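Local coordinates for ABC transporter substrate-binding protein-branched chain amino acid transport (Streptococcus pneumoniae, PDB 4GNR) that binds isoleucine and probably delivers branched-chain amino acids to an ABC transporter for uptake into the cell, at residues 11-16 / 54-59; 25-30 / 280-285; 81-86 / 104-109; 123-128 / 328-333. All coordinates share one frame; numbering follows the deposited sequence. Where two conformers were deposited one is given.

Contacts 2 and 3 are buried and both touch the bound isoleucine, whereas contacts 1 and 4 are only partly buried. Contact 1 pairs two strands through backbone bonds; contact 2 packs helix 21-40, the helix between those strands, against helix 281-297 without any hydrogen bond across. In contact 3, two hydroxyls, two backbone N-H groups and a carbonyl hold the ligand's charged groups, and in contact 4 ordered waters bridge two loops. Side chains tie the set together: E15 of contact 1 binds A83 and T84 of contact 3, E27 of contact 2 binds S106, and T108 of contact 3 binds D126 of contact 4. Contacts 1 and 4 do not touch, their nearest atoms lying about 12 Å apart.

Contact 1: residues 11-16 / 54-59; sequences GFNFEE and KDNKSE
N13 and N56 are brought together by their first torsions: CG of N13 stands anti to its backbone N (chi1 -178°), while CG of N56 sits between its backbone N and carbonyl carbon (chi1 62°). The two side chains cross at about a right angle, and N56 ND2 donates to N13 OD1 over 2.9 Å. That donor lies above the carbonyl plane of N13, although OD1 is close to the amide plane of N56. The other end of N56 turns back on its own segment, where OD1 takes the S58 N-H in its carbonyl plane and closes an Asx turn. N56 OD1 also lies 3.2 Å from E15 CG, against the bent chain of that glutamate, whose carboxylate binds T84 and the backbone N of A83.

Parallel pairing underlies these contacts. K54 N donates to F12 O (2.9 Å), F14 N to K54 O (3.1 Å) and N56 N to F14 O (2.9 Å), at N-H...O angles of 161° or more. Strands 7-14 and 48-55 are joined by helix 21-40 in a beta-alpha-beta unit, as expected of the periplasmic binding protein fold, and 48-55 is an outermost strand of its sheet.

On D55, which pairs with F14, OD1 is gripped twice. E16 N reaches it from one face of the carboxylate plane at 3.0 Å and K57 N from the opposite face at 2.8 Å, the latter closing a second Asx turn. The D55 and E16 side chains run alongside in opposing senses, with E16 CB 3.5 Å from D55 OD1, while D55 OD2 binds S17 OG.

Contact 2: residues 25-30 / 280-285; sequences TAEQKG and STFAAL. With ILE (isoleucine), chain B.
A26 and A283 meet where helix 21-40 packs on helix 281-297, and apolar contact accounts for part of the interface. A26 CB lies 4.4 Å from A283 CB and is also in van der Waals range of F282 CB. The short helical segments approach to 7.1 Å between axes at a signed crossing angle of -40°, a closeness in keeping with the small residues A26, G30 and A283 at the interface.

A second group consists of CA-H...O contacts between the backbones. A283 CA approaches A26 O at 3.3 Å, and G30 CA approaches A283 O at 3.5 Å, the latter with an angle at H of 160°. G30, having no side chain, lets its CA come up to that carbonyl.

The polar groups bond within their own segment or to a third one. In the conformer described, S280 OG accepts from F282 N as an N-cap. E27 reaches across F282, its OE2 3.4 Å from F282 CB, but that oxygen hydrogen-bonds to S106 OG.

The aromatic group faces the ligand. F282 CG stands anti to its carbonyl carbon (chi1 -58°), and one ring face receives isoleucine CD1, 3.6 Å from CE1 and offset toward the rim. T281 CG2 covers the centre of the opposite face, and the ring of Y23 also meets that of F282.

With no hydrogen bond between the segments, close backbone packing and apolar contact bring the helices together, and the F282 ring meets the ligand's aliphatic end through dispersion, a chemistry consistent with binding a branched-chain amino acid.

Contact 3: residues 81-86 / 104-109; sequences GPATSG and SPSATQ. With ILE (isoleucine), chain B.
S85 meets A107 and Q109 across the contact and can be followed outward from CB, which lies 3.7 Å from Q109 CB. OG, anti to the carbonyl carbon (chi1 -72°), comes within 3.6 Å of A107 CB. At this tip the hydroxyl donates to isoleucine OXT over 2.6 Å and accepts the N-H of Q109 at 3.0 Å, so the ligand and the facing loop share one oxygen. S85 N donates to the other carboxylate oxygen, and T108 N binds OXT at 2.9 Å with an N-H...O angle of 166°. The ligand's amino group donates to T108 OG1 (2.8 Å) and S106 O (3.0 Å); Y205 and D229 add further bonds. T108 OG1 also hydrogen-bonds to D126 OD1.

Further back, toward strand 102-104, S104 OG donates to P82 O in the carbonyl plane at 2.7 Å and accepts from A107 N (ST motif) and S106 N (ST turn). The peptide before P82 is cis.

The two loops follow parallel strands 78-80 and 102-104, neighbours in the sheet, and S85 opens helix 85-97. P105 packs on helices 21-40 and 281-297, while S104, ending strand 102-104, pairs with F120 and G122 at strand 119-121.

Contact 4: residues 123-128 / 328-333; sequences TFQDSF and DHNTVK
T123 and K333 make a close direct approach: K333 CG lies 3.8 Å from T123 CA, against the backbone of the 123-128 segment. K333 CB is 4.2 Å from F124 CD1, and the two side chains cross at about a right angle. F128 CZ approaches K333 O at 3.9 Å. No direct hydrogen bond links the segments.

Two waters link the segments instead. Water 1 lies 2.7 Å from T123 O and accepts the backbone N-H of T331 at 2.9 Å; water 2 lies between Q125 OE1 (2.6 Å) and T331 O (2.7 Å). The peptide groups of T331 thus meet the 123-128 segment through solvent, the N-H by one water and the carbonyl by the other. The Q125 chain bends at chi2 (63°), and its NE2 makes a weak bond back to T123 O, which ties the amide to the carbonyl that water 1 also meets.

Further out, the aromatic rings also pack within their own segment. T123 OG1 sits over the centre of one face of F124, and F124 CB lies above a face of F128, offset toward the rim. K333 NZ bonds to T320 OG1 and Q322 O, so the amine ends near the turn joining strands 316-318 and 321-323. T331 OG1 donates to V332 O and also bonds to S324 N.

The 123-128 segment runs from strand 119-121 into helix 126-139, where D126 binds T108 of the ligand pocket. The 328-333 loop leads into strand 335-341 of the seven-stranded mixed sheet, and A335 at its start touches both F124 and F128.

Contact 1: residues 11-16 / 54-59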
loop_
_atom_site.group_PDB
_atom_site.type_symbol
_atom_site.label_atom_id
_atom_site.label_comp_id
_atom_site.label_asym_id
_atom_site.label_seq_id
_atom_site.Cartn_x
_atom_site.Cartn_y
_atom_site.Cartn_z
ATOM N N GLY A 11 -15.237 -10.842 -4.781
ATOM C CA GLY A 11 -14.058 -11.612 -4.433
ATOM C C GLY A 11 -12.994 -10.744 -3.778
ATOM O O GLY A 11 -12.881 -9.559 -4.098
ATOM N N PHE A 12 -12.262 -11.348 -2.854
ATOM C CA PHE A 12 -11.046 -10.764 -2.317
ATOM C C PHE A 12 -9.883 -11.622 -2.875
ATOM O O PHE A 12 -9.958 -12.868 -2.851
ATOM C CB PHE A 12 -10.913 -10.769 -0.799
ATOM C CG PHE A 12 -11.950 -9.999 -0.008
ATOM C CD1 PHE A 12 -12.810 -9.082 -0.576
ATOM C CD2 PHE A 12 -11.965 -10.155 1.375
ATOM C CE1 PHE A 12 -13.710 -8.378 0.213
ATOM C CE2 PHE A 12 -12.833 -9.442 2.170
ATOM C CZ PHE A 12 -13.724 -8.558 1.589
ATOM N N ASN A 13 -8.819 -10.959 -3.315
ATOM C CA ASN A 13 -7.602 -11.639 -3.814
ATOM C C ASN A 13 -6.442 -10.966 -3.070
ATOM O O ASN A 13 -5.924 -9.952 -3.535
ATOM C CB ASN A 13 -7.488 -11.461 -5.315
ATOM C CG ASN A 13 -6.291 -12.163 -5.915
ATOM O OD1 ASN A 13 -5.416 -12.649 -5.198
ATOM N ND2 ASN A 13 -6.236 -12.215 -7.250
ATOM N N PHE A 14 -6.107 -11.493 -1.892
ATOM C CA PHE A 14 -5.145 -10.831 -1.027
ATOM C C PHE A 14 -3.973 -11.715 -0.642
ATOM O O PHE A 14 -4.087 -12.938 -0.510
ATOM C CB PHE A 14 -5.807 -10.309 0.276
ATOM C CG PHE A 14 -6.777 -9.164 0.090
ATOM C CD1 PHE A 14 -6.405 -7.992 -0.577
ATOM C CD2 PHE A 14 -8.028 -9.193 0.723
ATOM C CE1 PHE A 14 -7.297 -6.909 -0.661
ATOM C CE2 PHE A 14 -8.889 -8.123 0.641
ATOM C CZ PHE A 14 -8.532 -6.978 -0.052
ATOM N N GLU A 15 -2.862 -11.040 -0.363
ATOM C CA GLU A 15 -1.602 -11.636 0.113
ATOM C C GLU A 15 -1.794 -11.916 1.624
ATOM O O GLU A 15 -1.371 -11.138 2.481
ATOM C CB GLU A 15 -0.460 -10.667 -0.096
ATOM C CG GLU A 15 -0.129 -10.257 -1.567
ATOM C CD GLU A 15 -0.949 -9.136 -2.207
ATOM O OE1 GLU A 15 -2.129 -8.937 -1.856
ATOM O OE2 GLU A 15 -0.393 -8.488 -3.120
ATOM N N GLU A 16 -2.472 -13.015 1.932
ATOM C CA GLU A 16 -2.833 -13.372 3.311
ATOM C C GLU A 16 -1.777 -14.231 4.003
ATOM O O GLU A 16 -1.790 -14.368 5.222
ATOM C CB GLU A 16 -4.243 -13.981 3.373
ATOM C CG GLU A 16 -5.298 -12.967 2.947
ATOM C CD GLU A 16 -6.675 -13.529 2.664
ATOM O OE1 GLU A 16 -6.903 -14.753 2.731
ATOM O OE2 GLU A 16 -7.551 -12.667 2.315
ATOM N N LYS A 54 -10.010 -15.174 -1.090
ATOM C CA LYS A 54 -8.919 -16.023 -1.492
ATOM C C LYS A 54 -7.554 -15.432 -1.153
ATOM O O LYS A 54 -7.318 -14.227 -1.286
ATOM C CB LYS A 54 -9.008 -16.261 -2.996
ATOM C CG LYS A 54 -10.226 -17.074 -3.406
ATOM C CD LYS A 54 -10.060 -18.533 -3.024
ATOM C CE LYS A 54 -11.205 -19.403 -3.487
ATOM N NZ LYS A 54 -10.942 -20.826 -3.177
ATOM N N ASP A 55 -6.659 -16.325 -0.748
ATOM C CA ASP A 55 -5.271 -16.011 -0.416
ATOM C C ASP A 55 -4.387 -16.314 -1.652
ATOM O O ASP A 55 -4.357 -17.441 -2.129
ATOM C CB ASP A 55 -4.819 -16.900 0.763
ATOM C CG ASP A 55 -3.369 -16.720 1.184
ATOM O OD1 ASP A 55 -2.719 -15.741 0.767
ATOM O OD2 ASP A 55 -2.900 -17.588 1.970
ATOM N N ASN A 56 -3.685 -15.302 -2.143
ATOM C CA ASN A 56 -2.763 -15.478 -3.261
ATOM C C ASN A 56 -1.335 -15.860 -2.834
ATOM O O ASN A 56 -0.453 -15.991 -3.694
ATOM C CB ASN A 56 -2.763 -14.278 -4.196
ATOM C CG ASN A 56 -2.299 -13.015 -3.511
ATOM O OD1 ASN A 56 -1.315 -13.027 -2.765
ATOM N ND2 ASN A 56 -2.990 -11.897 -3.777
ATOM N N LYS A 57 -1.107 -16.023 -1.530
ATOM C CA LYS A 57 0.163 -16.546 -0.976
ATOM C C LYS A 57 1.351 -15.642 -1.282
ATOM O O LYS A 57 2.491 -16.066 -1.177
ATOM C CB LYS A 57 0.421 -17.985 -1.499
ATOM C CG LYS A 57 -0.727 -18.946 -1.230
ATOM C CD LYS A 57 -0.407 -20.334 -1.820
ATOM C CE LYS A 57 -1.503 -21.362 -1.571
ATOM N NZ LYS A 57 -1.118 -22.703 -2.084
ATOM N N SER A 58 1.085 -14.371 -1.622
ATOM C CA SER A 58 2.122 -13.417 -1.990
ATOM C C SER A 58 2.845 -13.801 -3.294
ATOM O O SER A 58 3.942 -13.290 -3.549
ATOM C CB SER A 58 3.158 -13.192 -0.873
ATOM O OG SER A 58 2.543 -12.748 0.324
ATOM N N GLU A 59 2.224 -14.630 -4.120
ATOM C CA GLU A 59 2.849 -15.108 -5.373
ATOM C C GLU A 59 2.105 -14.589 -6.582
ATOM O O GLU A 59 0.877 -14.613 -6.645
ATOM C CB GLU A 59 2.854 -16.639 -5.402
ATOM C CG GLU A 59 3.714 -17.202 -4.299
ATOM C CD GLU A 59 3.645 -18.674 -4.131
ATOM O OE1 GLU A 59 2.977 -19.339 -4.950
ATOM O OE2 GLU A 59 4.286 -19.170 -3.172
#

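Contact 2: residues 25-30 / 280-285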
loop_
_atom_site.group_PDB
_atom_site.type_symbol
_atom_site.label_atom_id
_atom_site.label_comp_id
_atom_site.label_asym_id
_atom_site.label_seq_id
_atom_site.Cartn_x
_atom_site.Cartn_y
_atom_site.Cartn_z
ATOM N N THR A 25 -3.141 -9.147 4.710
ATOM C CA THR A 25 -3.958 -9.427 5.896
ATOM C C THR A 25 -4.628 -8.134 6.411
ATOM O O THR A 25 -5.799 -8.131 6.798
ATOM C CB THR A 25 -3.113 -10.082 7.001
ATOM O OG1 THR A 25 -2.626 -11.342 6.507
ATOM C CG2 THR A 25 -3.909 -10.286 8.276
ATOM N N ALA A 26 -3.874 -7.029 6.390
ATOM C CA ALA A 26 -4.451 -5.733 6.784
ATOM C C ALA A 26 -5.638 -5.405 5.857
ATOM O O ALA A 26 -6.682 -4.924 6.296
ATOM C CB ALA A 26 -3.413 -4.640 6.706
ATOM N N GLU A 27 -5.447 -5.634 4.560
ATOM C CA GLU A 27 -6.498 -5.334 3.579
ATOM C C GLU A 27 -7.705 -6.251 3.759
ATOM O O GLU A 27 -8.846 -5.804 3.666
ATOM C CB GLU A 27 -5.940 -5.331 2.165
ATOM C CG GLU A 27 -4.918 -4.218 2.028
ATOM C CD GLU A 27 -4.482 -3.873 0.639
ATOM O OE1 GLU A 27 -5.028 -4.280 -0.386
ATOM O OE2 GLU A 27 -3.477 -3.041 0.622
ATOM N N GLN A 28 -7.450 -7.533 4.014
ATOM C CA GLN A 28 -8.522 -8.479 4.297
ATOM C C GLN A 28 -9.375 -7.953 5.477
ATOM O O GLN A 28 -10.608 -7.950 5.427
ATOM C CB GLN A 28 -7.912 -9.847 4.628
ATOM C CG GLN A 28 -8.908 -10.911 5.032
ATOM C CD GLN A 28 -8.176 -12.138 5.590
ATOM O OE1 GLN A 28 -7.156 -12.025 6.282
ATOM N NE2 GLN A 28 -8.704 -13.303 5.307
ATOM N N LYS A 29 -8.693 -7.543 6.546
ATOM C CA LYS A 29 -9.408 -7.056 7.742
ATOM C C LYS A 29 -10.190 -5.780 7.453
ATOM O O LYS A 29 -11.344 -5.635 7.897
ATOM C CB LYS A 29 -8.451 -6.864 8.916
ATOM C CG LYS A 29 -7.971 -8.199 9.509
ATOM C CD LYS A 29 -6.952 -8.020 10.631
ATOM C CE LYS A 29 -6.362 -9.349 11.098
ATOM N NZ LYS A 29 -5.199 -9.156 11.996
ATOM N N GLY A 30 -9.569 -4.823 6.765
ATOM C CA GLY A 30 -10.292 -3.581 6.473
ATOM C C GLY A 30 -11.482 -3.808 5.524
ATOM O O GLY A 30 -12.567 -3.248 5.719
ATOM N N SER A 280 -3.536 -0.338 9.774
ATOM C CA SER A 280 -2.517 0.348 8.975
ATOM C C SER A 280 -3.236 1.079 7.823
ATOM O O SER A 280 -4.433 0.894 7.563
ATOM C CB SER A 280 -1.487 -0.563 8.347
ATOM O OG SER A 280 -2.009 -1.232 7.244
ATOM N N THR A 281 -2.451 1.866 7.097
ATOM C CA THR A 281 -2.935 2.583 5.927
ATOM C C THR A 281 -3.549 1.604 4.925
ATOM O O THR A 281 -4.432 2.010 4.156
ATOM C CB THR A 281 -1.772 3.374 5.253
ATOM O OG1 THR A 281 -2.289 4.206 4.226
ATOM C CG2 THR A 281 -0.680 2.499 4.718
ATOM N N PHE A 282 -3.087 0.350 4.883
ATOM C CA PHE A 282 -3.613 -0.602 3.913
ATOM C C PHE A 282 -5.008 -1.077 4.302
ATOM O O PHE A 282 -5.847 -1.288 3.430
ATOM C CB PHE A 282 -2.604 -1.718 3.677
ATOM C CG PHE A 282 -1.289 -1.156 3.201
ATOM C CD1 PHE A 282 -1.245 -0.364 2.062
ATOM C CD2 PHE A 282 -0.113 -1.364 3.884
ATOM C CE1 PHE A 282 -0.056 0.237 1.633
ATOM C CE2 PHE A 282 1.092 -0.795 3.444
ATOM C CZ PHE A 282 1.112 0.016 2.327
ATOM N N ALA A 283 -5.260 -1.272 5.602
ATOM C CA ALA A 283 -6.627 -1.588 6.045
ATOM C C ALA A 283 -7.572 -0.430 5.669
ATOM O O ALA A 283 -8.702 -0.669 5.225
ATOM C CB ALA A 283 -6.679 -1.826 7.542
ATOM N N ALA A 284 -7.123 0.813 5.879
ATOM C CA ALA A 284 -7.940 1.987 5.572
ATOM C C ALA A 284 -8.246 2.066 4.063
ATOM O O ALA A 284 -9.387 2.291 3.662
ATOM C CB ALA A 284 -7.219 3.242 6.054
ATOM N N LEU A 285 -7.221 1.890 3.225
ATOM C CA LEU A 285 -7.431 1.922 1.775
ATOM C C LEU A 285 -8.386 0.817 1.330
ATOM O O LEU A 285 -9.237 1.052 0.476
ATOM C CB LEU A 285 -6.104 1.796 1.018
ATOM C CG LEU A 285 -5.225 3.056 1.023
ATOM C CD1 LEU A 285 -3.805 2.708 0.609
ATOM C CD2 LEU A 285 -5.789 4.153 0.108
HETATM N N ILE B . 2.601 0.031 -2.850
HETATM C CA ILE B . 3.231 -1.313 -2.735
HETATM C C ILE B . 3.055 -2.062 -4.051
HETATM O O ILE B . 3.546 -3.205 -4.153
HETATM C CB ILE B . 2.839 -2.070 -1.429
HETATM C CG1 ILE B . 1.347 -2.023 -1.195
HETATM C CG2 ILE B . 3.568 -1.537 -0.074
HETATM C CD1 ILE B . 0.928 -2.825 0.016
HETATM O OXT ILE B . 2.458 -1.475 -4.977
#

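Contact 3: residues 81-86 / 104-109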
loop_
_atom_site.group_PDB
_atom_site.type_symbol
_atom_site.label_atom_id
_atom_site.label_comp_id
_atom_site.label_asym_id
_atom_site.label_seq_id
_atom_site.Cartn_x
_atom_site.Cartn_y
_atom_site.Cartn_z
ATOM N N GLY A 81 -8.355 -6.311 -4.288
ATOM C CA GLY A 81 -7.026 -6.884 -4.195
ATOM C C GLY A 81 -6.597 -7.398 -5.571
ATOM O O GLY A 81 -7.442 -7.610 -6.440
ATOM N N PRO A 82 -5.299 -7.697 -5.754
ATOM C CA PRO A 82 -4.251 -7.716 -4.738
ATOM C C PRO A 82 -3.792 -6.387 -4.158
ATOM O O PRO A 82 -4.134 -5.307 -4.647
ATOM C CB PRO A 82 -3.059 -8.377 -5.475
ATOM C CG PRO A 82 -3.710 -9.199 -6.568
ATOM C CD PRO A 82 -4.852 -8.338 -7.003
ATOM N N ALA A 83 -3.009 -6.501 -3.103
ATOM C CA ALA A 83 -2.428 -5.341 -2.434
ATOM C C ALA A 83 -1.180 -4.784 -3.137
ATOM O O ALA A 83 -0.926 -3.577 -3.102
ATOM C CB ALA A 83 -2.035 -5.709 -0.993
ATOM N N THR A 84 -0.382 -5.677 -3.710
ATOM C CA THR A 84 0.931 -5.307 -4.226
ATOM C C THR A 84 0.956 -5.260 -5.752
ATOM O O THR A 84 0.105 -5.845 -6.440
ATOM C CB THR A 84 2.035 -6.218 -3.643
ATOM O OG1 THR A 84 1.869 -7.554 -4.128
ATOM C CG2 THR A 84 2.055 -6.168 -2.115
ATOM N N SER A 85 1.963 -4.574 -6.283
ATOM C CA SER A 85 1.997 -4.307 -7.712
ATOM C C SER A 85 2.250 -5.511 -8.596
ATOM O O SER A 85 1.601 -5.662 -9.619
ATOM C CB SER A 85 2.987 -3.177 -8.018
ATOM O OG SER A 85 2.495 -1.920 -7.580
ATOM N N GLY A 86 3.213 -6.349 -8.251
ATOM C CA GLY A 86 3.505 -7.505 -9.098
ATOM C C GLY A 86 2.279 -8.400 -9.229
ATOM O O GLY A 86 1.889 -8.844 -10.314
ATOM N N SER A 104 -7.326 -2.548 -6.906
ATOM C CA SER A 104 -6.247 -2.709 -5.936
ATOM C C SER A 104 -6.250 -1.473 -5.040
ATOM O O SER A 104 -6.104 -0.344 -5.543
ATOM C CB SER A 104 -4.863 -2.806 -6.554
ATOM O OG SER A 104 -3.895 -2.745 -5.516
ATOM N N PRO A 105 -6.416 -1.645 -3.729
ATOM C CA PRO A 105 -6.384 -0.464 -2.868
ATOM C C PRO A 105 -5.039 0.264 -2.845
ATOM O O PRO A 105 -4.999 1.458 -2.563
ATOM C CB PRO A 105 -6.654 -1.074 -1.458
ATOM C CG PRO A 105 -7.411 -2.360 -1.734
ATOM C CD PRO A 105 -6.744 -2.881 -2.998
ATOM N N SER A 106 -3.965 -0.472 -3.175
ATOM C CA SER A 106 -2.623 -0.038 -2.774
ATOM C C SER A 106 -1.482 -0.278 -3.738
ATOM O O SER A 106 -0.344 0.045 -3.387
ATOM C CB SER A 106 -2.302 -0.772 -1.442
ATOM O OG SER A 106 -2.528 -2.179 -1.586
ATOM N N ALA A 107 -1.742 -0.787 -4.943
ATOM C CA ALA A 107 -0.644 -1.047 -5.914
ATOM C C ALA A 107 -0.213 0.301 -6.514
ATOM O O ALA A 107 -0.974 0.927 -7.240
ATOM C CB ALA A 107 -1.097 -2.012 -6.979
ATOM N N THR A 108 1.028 0.693 -6.239
ATOM C CA THR A 108 1.555 2.008 -6.594
ATOM C C THR A 108 2.369 2.065 -7.879
ATOM O O THR A 108 2.825 3.151 -8.273
ATOM C CB THR A 108 2.417 2.543 -5.419
ATOM O OG1 THR A 108 3.420 1.564 -5.107
ATOM C CG2 THR A 108 1.577 2.822 -4.172
ATOM N N GLN A 109 2.553 0.959 -8.579
ATOM C CA GLN A 109 3.378 0.975 -9.798
ATOM C C GLN A 109 2.893 1.989 -10.810
ATOM O O GLN A 109 1.720 2.049 -11.148
ATOM C CB GLN A 109 3.399 -0.428 -10.424
ATOM C CG GLN A 109 4.109 -0.564 -11.765
ATOM C CD GLN A 109 4.062 -2.012 -12.274
ATOM O OE1 GLN A 109 4.402 -2.938 -11.529
ATOM N NE2 GLN A 109 3.676 -2.206 -13.555
HETATM N N ILE B . 2.601 0.031 -2.850
HETATM C CA ILE B . 3.231 -1.313 -2.735
HETATM C C ILE B . 3.055 -2.062 -4.051
HETATM O O ILE B . 3.546 -3.205 -4.153
HETATM C CB ILE B . 2.839 -2.070 -1.429
HETATM C CG1 ILE B . 1.347 -2.023 -1.195
HETATM C CG2 ILE B . 3.568 -1.537 -0.074
HETATM C CD1 ILE B . 0.928 -2.825 0.016
HETATM O OXT ILE B . 2.458 -1.475 -4.977
#

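Contact 4: residues 123-128 / 328-333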
loop_
_atom_site.group_PDB
_atom_site.type_symbol
_atom_site.label_atom_id
_atom_site.label_comp_id
_atom_site.label_asym_id
_atom_site.label_seq_id
_atom_site.Cartn_x
_atom_site.Cartn_y
_atom_site.Cartn_z
ATOM N N THR A 123 -4.740 4.278 -4.705
ATOM C CA THR A 123 -3.625 4.992 -4.080
ATOM C C THR A 123 -2.786 5.815 -5.059
ATOM O O THR A 123 -3.095 5.942 -6.250
ATOM C CB THR A 123 -2.751 3.912 -3.329
ATOM O OG1 THR A 123 -1.831 4.571 -2.456
ATOM C CG2 THR A 123 -2.038 3.011 -4.312
ATOM N N PHE A 124 -1.739 6.434 -4.518
ATOM C CA PHE A 124 -0.776 7.210 -5.275
ATOM C C PHE A 124 0.228 6.270 -5.991
ATOM O O PHE A 124 0.145 5.045 -5.884
ATOM C CB PHE A 124 -0.107 8.263 -4.360
ATOM C CG PHE A 124 0.339 7.714 -3.010
ATOM C CD1 PHE A 124 -0.201 8.226 -1.840
ATOM C CD2 PHE A 124 1.265 6.680 -2.910
ATOM C CE1 PHE A 124 0.189 7.726 -0.591
ATOM C CE2 PHE A 124 1.631 6.155 -1.660
ATOM C CZ PHE A 124 1.084 6.673 -0.512
ATOM N N GLN A 125 1.176 6.855 -6.718
ATOM C CA GLN A 125 2.157 6.097 -7.515
ATOM C C GLN A 125 3.589 6.264 -7.036
ATOM O O GLN A 125 3.927 7.186 -6.260
ATOM C CB GLN A 125 2.037 6.414 -9.024
ATOM C CG GLN A 125 0.864 5.729 -9.741
ATOM C CD GLN A 125 -0.492 6.152 -9.226
ATOM O OE1 GLN A 125 -0.824 7.341 -9.216
ATOM N NE2 GLN A 125 -1.302 5.190 -8.836
ATOM N N ASP A 126 4.454 5.377 -7.531
ATOM C CA ASP A 126 5.864 5.358 -7.119
ATOM C C ASP A 126 6.634 6.599 -7.530
ATOM O O ASP A 126 7.514 7.032 -6.775
ATOM C CB ASP A 126 6.527 4.090 -7.613
ATOM C CG ASP A 126 5.943 2.851 -6.952
ATOM O OD1 ASP A 126 5.463 2.956 -5.805
ATOM O OD2 ASP A 126 5.971 1.787 -7.596
ATOM N N SER A 127 6.332 7.177 -8.680
ATOM C CA SER A 127 7.029 8.401 -9.088
ATOM C C SER A 127 6.796 9.498 -8.034
ATOM O O SER A 127 7.733 10.158 -7.572
ATOM C CB SER A 127 6.543 8.831 -10.457
ATOM O OG SER A 127 5.142 8.999 -10.440
ATOM N N PHE A 128 5.537 9.642 -7.645
ATOM C CA PHE A 128 5.076 10.586 -6.608
ATOM C C PHE A 128 5.843 10.294 -5.303
ATOM O O PHE A 128 6.351 11.221 -4.660
ATOM C CB PHE A 128 3.551 10.382 -6.504
ATOM C CG PHE A 128 2.823 10.982 -5.318
ATOM C CD1 PHE A 128 2.038 12.111 -5.446
ATOM C CD2 PHE A 128 2.787 10.314 -4.111
ATOM C CE1 PHE A 128 1.282 12.572 -4.371
ATOM C CE2 PHE A 128 2.023 10.764 -3.063
ATOM C CZ PHE A 128 1.264 11.899 -3.207
ATOM N N ASP A 328 -7.885 7.597 -16.533
ATOM C CA ASP A 328 -6.987 6.438 -16.398
ATOM C C ASP A 328 -7.248 5.651 -15.109
ATOM O O ASP A 328 -6.400 4.852 -14.703
ATOM C CB ASP A 328 -5.530 6.863 -16.503
ATOM C CG ASP A 328 -5.148 7.356 -17.893
ATOM O OD1 ASP A 328 -5.659 6.819 -18.903
ATOM O OD2 ASP A 328 -4.270 8.242 -17.955
ATOM N N HIS A 329 -8.393 5.867 -14.457
ATOM C CA HIS A 329 -8.748 5.092 -13.275
ATOM C C HIS A 329 -7.785 5.242 -12.107
ATOM O O HIS A 329 -7.628 4.332 -11.277
ATOM C CB HIS A 329 -9.006 3.614 -13.586
ATOM C CG HIS A 329 -10.102 3.358 -14.570
ATOM N ND1 HIS A 329 -10.350 2.082 -15.006
ATOM C CD2 HIS A 329 -10.976 4.159 -15.230
ATOM C CE1 HIS A 329 -11.339 2.101 -15.884
ATOM N NE2 HIS A 329 -11.728 3.353 -16.051
ATOM N N ASN A 330 -7.171 6.416 -12.046
ATOM C CA ASN A 330 -6.301 6.800 -10.932
ATOM C C ASN A 330 -6.954 7.943 -10.152
ATOM O O ASN A 330 -7.753 8.721 -10.690
ATOM C CB ASN A 330 -4.932 7.300 -11.390
ATOM C CG ASN A 330 -4.098 6.228 -12.032
ATOM O OD1 ASN A 330 -3.758 6.348 -13.211
ATOM N ND2 ASN A 330 -3.823 5.159 -11.331
ATOM N N THR A 331 -6.593 8.045 -8.883
ATOM C CA THR A 331 -7.037 9.114 -8.030
ATOM C C THR A 331 -5.849 9.743 -7.335
ATOM O O THR A 331 -4.934 9.036 -6.893
ATOM C CB THR A 331 -8.051 8.605 -6.955
ATOM O OG1 THR A 331 -8.492 9.700 -6.137
ATOM C CG2 THR A 331 -7.529 7.430 -6.111
ATOM N N VAL A 332 -5.876 11.075 -7.212
ATOM C CA VAL A 332 -4.903 11.756 -6.388
ATOM C C VAL A 332 -5.297 11.343 -4.932
ATOM O O VAL A 332 -6.485 11.151 -4.622
ATOM C CB VAL A 332 -4.979 13.287 -6.579
ATOM C CG1 VAL A 332 -4.090 14.010 -5.605
ATOM C CG2 VAL A 332 -4.566 13.647 -7.993
ATOM N N LYS A 333 -4.302 11.190 -4.077
ATOM C CA LYS A 333 -4.503 10.858 -2.687
ATOM C C LYS A 333 -3.586 11.711 -1.819
ATOM O O LYS A 333 -2.451 12.027 -2.202
ATOM C CB LYS A 333 -4.188 9.392 -2.394
ATOM C CG LYS A 333 -5.058 8.398 -3.142
ATOM C CD LYS A 333 -6.539 8.432 -2.736
ATOM C CE LYS A 333 -6.779 8.023 -1.319
ATOM N NZ LYS A 333 -8.231 7.933 -1.058
HETATM O O HOH W 1 -4.824 5.828 -8.324
HETATM O O HOH W 2 -3.101 8.560 -8.866
#